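Local coordinates for protein 3-deoxy-D-manno-octulosonate 8-phosphate phosphatase KdsC (PDB 4NAV) that probably hydrolyses 3-deoxy-D-manno-octulosonate 8-phosphate to KDO and inorganic phosphate, a magnesium-dependent step of lipopolysaccharide biosynthesis, at residues Q170-V173 with D174-A178. Residues are numbered along the deposited sequence; the frame is centred on the assembly and turned at random.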
loop_
_atom_site.group_PDB
_atom_site.type_symbol
_atom_site.label_atom_id
_atom_site.label_comp_id
_atom_site.label_asym_id
_atom_site.label_seq_id
_atom_site.Cartn_x
_atom_site.Cartn_y
_atom_site.Cartn_z
ATOM N N GLN A 170 -2.012 32.512 -4.322
ATOM C CA GLN A 170 -3.189 33.374 -4.450
ATOM C C GLN A 170 -3.650 33.950 -3.118
ATOM O O GLN A 170 -4.755 34.425 -3.011
ATOM C CB GLN A 170 -4.308 32.594 -5.141
ATOM C CG GLN A 170 -3.965 32.216 -6.579
ATOM C CD GLN A 170 -5.142 31.603 -7.324
ATOM O OE1 GLN A 170 -6.293 31.754 -6.921
ATOM N NE2 GLN A 170 -4.858 30.995 -8.466
ATOM N N GLY A 171 -2.756 33.928 -2.122
ATOM C CA GLY A 171 -2.968 34.620 -0.854
ATOM C C GLY A 171 -4.128 34.072 -0.039
ATOM O O GLY A 171 -4.711 34.759 0.816
ATOM N N GLN A 172 -4.361 32.792 -0.205
ATOM C CA GLN A 172 -5.515 32.197 0.343
ATOM C C GLN A 172 -5.332 31.464 1.687
ATOM O O GLN A 172 -6.341 31.080 2.334
ATOM C CB GLN A 172 -6.025 31.232 -0.701
ATOM C CG GLN A 172 -7.505 31.307 -0.856
ATOM C CD GLN A 172 -8.006 32.532 -1.570
ATOM O OE1 GLN A 172 -7.277 33.458 -1.846
ATOM N NE2 GLN A 172 -9.295 32.558 -1.805
ATOM N N VAL A 173 -4.084 31.281 2.133
ATOM C CA VAL A 173 -3.831 30.308 3.195
ATOM C C VAL A 173 -4.311 30.854 4.547
ATOM O O VAL A 173 -5.050 30.184 5.273
ATOM C CB VAL A 173 -2.437 29.579 3.122
ATOM C CG1 VAL A 173 -1.382 30.320 2.352
ATOM C CG2 VAL A 173 -1.885 29.213 4.487
ATOM N N ASP A 174 -3.927 32.082 4.855
ATOM C CA ASP A 174 -4.258 32.704 6.141
ATOM C C ASP A 174 -5.734 32.589 6.442
ATOM O O ASP A 174 -6.115 32.338 7.593
ATOM C CB ASP A 174 -3.842 34.167 6.164
ATOM C CG ASP A 174 -2.349 34.348 6.406
ATOM O OD1 ASP A 174 -1.597 33.363 6.406
ATOM O OD2 ASP A 174 -1.923 35.503 6.624
ATOM N N SER A 175 -6.565 32.788 5.422
ATOM C CA SER A 175 -7.991 32.781 5.632
ATOM C C SER A 175 -8.517 31.348 5.711
ATOM O O SER A 175 -9.481 31.062 6.453
ATOM C CB SER A 175 -8.693 33.606 4.549
ATOM O OG SER A 175 -8.983 32.828 3.413
ATOM N N ILE A 176 -7.862 30.427 4.997
ATOM C CA ILE A 176 -8.201 29.026 5.116
ATOM C C ILE A 176 -8.029 28.578 6.559
ATOM O O ILE A 176 -8.953 28.041 7.169
ATOM C CB ILE A 176 -7.382 28.164 4.168
ATOM C CG1 ILE A 176 -7.994 28.240 2.773
ATOM C CG2 ILE A 176 -7.387 26.720 4.621
ATOM C CD1 ILE A 176 -7.076 27.744 1.679
ATOM N N ILE A 177 -6.859 28.840 7.107
ATOM C CA ILE A 177 -6.596 28.551 8.511
ATOM C C ILE A 177 -7.569 29.204 9.479
ATOM O O ILE A 177 -7.989 28.587 10.448
ATOM C CB ILE A 177 -5.129 28.904 8.861
ATOM C CG1 ILE A 177 -4.235 27.697 8.491
ATOM C CG2 ILE A 177 -4.948 29.240 10.341
ATOM C CD1 ILE A 177 -2.839 28.108 8.093
ATOM N N ALA A 178 -7.902 30.456 9.242
ATOM C CA ALA A 178 -8.806 31.183 10.140
ATOM C C ALA A 178 -10.187 30.545 10.128
ATOM O O ALA A 178 -10.825 30.421 11.161
ATOM C CB ALA A 178 -8.877 32.653 9.753
HETATM O O HOH W 1 -5.647 34.335 3.184
#
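The first turn of helix 173-180, entered from a tight helix-to-helix link, is held by the backbone carbonyls of Gln172 and Val173. Gln172 O accepts a hydrogen bond from Ile176 N at 3.1 Å, the donor lying in the carbonyl plane, and takes a weak second bond from Ser175 OG at 3.3 Å. The hydroxyl of Ser175 is carried back to that oxygen by a chi1 of 87°, which sets OG between the backbone N and the carbonyl carbon of Ser175. Ile177 N then reaches Val173 O at 2.9 Å in a nearly straight bond (N-H...O 168°). The preceding helix, 158-169, ends in a Schellman motif whose C-prime residue is Gly171, with positive phi, and after Gln172 the chain enters the last helix of this HAD-family protein, a probable phosphatase. A water spans the junction, donating to Gly171 O at 2.6 Å and accepting from Ser175 N at 2.9 Å. One turn apart, Val173 and Ile177 point the same way, side by side, with Val173 CG2 lying 3.9 Å from Ile177 CD1. Both face a second subunit, Val173 packing on its Trp141 and Ile177 on its Arg145, while the side-chain NE2 of Gln170 hydrogen-bonds to Ala17 O and Val20 O.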